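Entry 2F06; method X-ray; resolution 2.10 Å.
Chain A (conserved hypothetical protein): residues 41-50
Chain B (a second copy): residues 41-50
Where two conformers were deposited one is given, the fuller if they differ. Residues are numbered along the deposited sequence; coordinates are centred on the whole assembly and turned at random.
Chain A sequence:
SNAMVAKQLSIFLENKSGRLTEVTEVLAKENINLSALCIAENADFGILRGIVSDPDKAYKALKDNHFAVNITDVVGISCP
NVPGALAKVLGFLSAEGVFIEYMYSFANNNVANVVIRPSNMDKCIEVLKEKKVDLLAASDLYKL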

# COMPACT_ATOMS: atom_id res chain seq x y z
N GLU A 41 -2.52 0.04 5.08
CA GLU A 41 -1.25 0.14 5.81
C GLU A 41 0.00 -0.24 5.02
O GLU A 41 -0.05 -1.06 4.09
CB GLU A 41 -1.30 -0.74 7.09
CG GLU A 41 -0.74 -2.17 6.92
CD GLU A 41 -1.60 -3.04 6.01
OE1 GLU A 41 -2.69 -2.61 5.62
OE2 GLU A 41 -1.21 -4.14 5.68
N ASN A 42 1.14 0.31 5.41
CA ASN A 42 2.38 -0.26 4.97
C ASN A 42 3.18 -0.61 6.24
O ASN A 42 2.69 -0.43 7.38
CB ASN A 42 3.08 0.72 4.02
CG ASN A 42 3.48 2.03 4.72
OD1 ASN A 42 4.15 2.01 5.80
ND2 ASN A 42 3.05 3.18 4.13
N ALA A 43 4.42 -1.07 6.06
CA ALA A 43 5.29 -1.48 7.16
C ALA A 43 5.54 -0.34 8.18
O ALA A 43 5.88 -0.59 9.31
CB ALA A 43 6.60 -1.98 6.62
N ASP A 44 5.39 0.91 7.80
CA ASP A 44 5.81 1.92 8.76
C ASP A 44 4.59 2.64 9.29
O ASP A 44 4.52 2.99 10.49
CB ASP A 44 6.84 2.95 8.26
CG ASP A 44 8.01 2.35 7.54
OD1 ASP A 44 8.60 1.34 7.99
OD2 ASP A 44 8.40 2.96 6.52
N PHE A 45 3.61 2.92 8.42
CA PHE A 45 2.52 3.83 8.73
C PHE A 45 1.24 3.25 8.19
O PHE A 45 1.29 2.36 7.33
CB PHE A 45 2.79 5.21 8.09
CG PHE A 45 4.16 5.80 8.44
CD1 PHE A 45 4.34 6.52 9.58
CD2 PHE A 45 5.25 5.60 7.61
CE1 PHE A 45 5.59 7.05 9.88
CE2 PHE A 45 6.46 6.13 7.88
CZ PHE A 45 6.65 6.84 9.04
N GLY A 46 0.12 3.82 8.63
CA GLY A 46 -1.14 3.53 7.99
C GLY A 46 -1.85 4.72 7.44
O GLY A 46 -1.54 5.87 7.78
N ILE A 47 -2.79 4.45 6.58
CA ILE A 47 -3.74 5.46 6.34
C ILE A 47 -5.13 4.97 6.77
O ILE A 47 -5.67 3.98 6.18
CB ILE A 47 -3.77 5.92 4.87
CG1 ILE A 47 -2.74 7.06 4.64
CG2 ILE A 47 -5.07 6.64 4.61
CD1 ILE A 47 -1.28 6.70 4.73
N LEU A 48 -5.70 5.69 7.74
CA LEU A 48 -7.06 5.44 8.11
C LEU A 48 -8.01 6.07 7.11
O LEU A 48 -8.13 7.29 7.04
CB LEU A 48 -7.36 5.92 9.52
CG LEU A 48 -8.77 5.65 10.11
CD1 LEU A 48 -9.04 4.13 10.20
CD2 LEU A 48 -8.85 6.26 11.54
N ARG A 49 -8.72 5.22 6.40
CA ARG A 49 -9.84 5.64 5.61
C ARG A 49 -11.12 5.49 6.42
O ARG A 49 -11.35 4.44 7.02
CB ARG A 49 -9.91 4.75 4.42
CG ARG A 49 -8.93 5.09 3.43
CD ARG A 49 -9.03 4.05 2.22
NE ARG A 49 -8.00 4.48 1.26
CZ ARG A 49 -7.39 3.66 0.43
NH1 ARG A 49 -7.72 2.34 0.36
NH2 ARG A 49 -6.47 4.20 -0.35
N GLY A 50 -11.95 6.51 6.41
CA GLY A 50 -12.93 6.64 7.45
C GLY A 50 -14.20 7.28 6.92
O GLY A 50 -14.15 8.33 6.30
N GLU B 41 2.63 3.85 -2.90
CA GLU B 41 1.39 4.53 -3.21
C GLU B 41 0.14 3.67 -3.01
O GLU B 41 0.19 2.43 -3.05
CB GLU B 41 1.47 5.06 -4.67
CG GLU B 41 0.88 4.15 -5.80
CD GLU B 41 1.73 2.88 -6.04
OE1 GLU B 41 2.88 2.81 -5.53
OE2 GLU B 41 1.24 1.97 -6.71
N ASN B 42 -1.00 4.35 -2.90
CA ASN B 42 -2.30 3.73 -2.96
C ASN B 42 -3.06 4.49 -4.08
O ASN B 42 -2.45 5.32 -4.75
CB ASN B 42 -2.98 3.80 -1.59
CG ASN B 42 -3.22 5.23 -1.13
OD1 ASN B 42 -3.82 6.03 -1.86
ND2 ASN B 42 -2.74 5.58 0.11
N ALA B 43 -4.34 4.23 -4.28
CA ALA B 43 -5.08 4.92 -5.36
C ALA B 43 -5.23 6.48 -5.20
O ALA B 43 -5.49 7.19 -6.21
CB ALA B 43 -6.46 4.30 -5.57
N ASP B 44 -5.16 6.97 -3.98
CA ASP B 44 -5.45 8.37 -3.75
C ASP B 44 -4.17 9.18 -3.61
O ASP B 44 -4.10 10.31 -4.09
CB ASP B 44 -6.29 8.61 -2.47
CG ASP B 44 -7.65 7.95 -2.49
OD1 ASP B 44 -8.32 7.84 -3.55
OD2 ASP B 44 -8.10 7.56 -1.38
N PHE B 45 -3.19 8.67 -2.87
CA PHE B 45 -1.96 9.44 -2.60
C PHE B 45 -0.79 8.49 -2.37
O PHE B 45 -0.97 7.26 -2.27
CB PHE B 45 -2.16 10.41 -1.42
CG PHE B 45 -2.78 9.76 -0.29
CD1 PHE B 45 -2.01 8.99 0.57
CD2 PHE B 45 -4.14 9.80 -0.13
CE1 PHE B 45 -2.58 8.29 1.58
CE2 PHE B 45 -4.73 9.11 0.86
CZ PHE B 45 -3.95 8.34 1.73
N GLY B 46 0.41 9.08 -2.32
CA GLY B 46 1.63 8.38 -2.13
C GLY B 46 2.37 8.86 -0.91
O GLY B 46 2.10 9.91 -0.36
N ILE B 47 3.30 8.01 -0.50
CA ILE B 47 4.33 8.28 0.47
C ILE B 47 5.69 8.24 -0.23
O ILE B 47 6.08 7.19 -0.76
CB ILE B 47 4.31 7.15 1.48
CG1 ILE B 47 2.86 6.91 1.97
CG2 ILE B 47 5.39 7.42 2.61
CD1 ILE B 47 2.20 8.13 2.63
N LEU B 48 6.39 9.35 -0.23
CA LEU B 48 7.71 9.40 -0.74
C LEU B 48 8.66 8.93 0.34
O LEU B 48 8.70 9.53 1.39
CB LEU B 48 8.07 10.82 -1.12
CG LEU B 48 9.40 10.97 -1.87
CD1 LEU B 48 9.41 10.24 -3.33
CD2 LEU B 48 9.64 12.49 -2.05
N ARG B 49 9.44 7.92 0.03
CA ARG B 49 10.50 7.44 0.88
C ARG B 49 11.76 7.91 0.24
O ARG B 49 12.00 7.60 -0.93
CB ARG B 49 10.47 5.92 0.89
CG ARG B 49 9.23 5.38 1.56
CD ARG B 49 9.21 3.81 1.50
NE ARG B 49 8.25 3.35 2.55
CZ ARG B 49 7.66 2.16 2.46
NH1 ARG B 49 7.96 1.35 1.44
NH2 ARG B 49 6.83 1.79 3.37
N GLY B 50 12.58 8.65 0.99
CA GLY B 50 13.74 9.31 0.39
C GLY B 50 14.98 9.17 1.25
O GLY B 50 14.86 9.23 2.46
O HOH W 1 -7.23 7.22 0.83

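What joins the two stretches, if no direct hydrogen bond passes between them? The polar link is a reciprocal pair of long salt bridges: Asp A44 OD2 lies 3.7 Å from Arg B49 NH2, and Arg A49 NH2 lies 3.9 Å from Asp B44 OD2. At such lengths the opposite charges still attract, but neither pair makes a direct hydrogen bond. In both arginines NH1 and NH2 find hydrogen-bonding partners elsewhere in the structure.

How, then, is the gap at Arg A49 filled? Water 1 accepts a hydrogen bond from Arg A49 NE at 2.9 Å and donates one to Asp B44 OD2 at a short 2.4 Å. The water thus relays the arginine's donor to the carboxylate, so that this salt bridge has a hydrogen-bonded path beside it.

What does each asparagine do beside the arginine of the other copy? Its carbonyl faces its own turn. Asn A42 OD1 accepts from Asp A44 N at 2.6 Å and Phe A45 N at 2.8 Å; Asn B42 OD1 accepts from Asp B44 N at 2.7 Å and Phe B45 N at 2.9 Å. The backbone closes the same loops, with Asn A42 N donating to Phe A45 O at 2.8 Å and Asn B42 N to Phe B45 O at 3.0 Å. Across the contact, Asn A42 CG and Arg B49 NH2 merely pack, 3.6 Å apart.

Is the apolar part equally symmetric? The isoleucines meet like with like, Ile A47 CD1 to Ile B47 CD1 at 4.3 Å, but the phenylalanines differ. Phe B45, with chi1 in p, brings its ring edge to Ile A47, CE1 lying 3.3 Å from CG1, whereas in the conformer given here Phe A45 has chi1 in m and comes no nearer than 5.3 Å, from its CD2 to Ile B47 CG2.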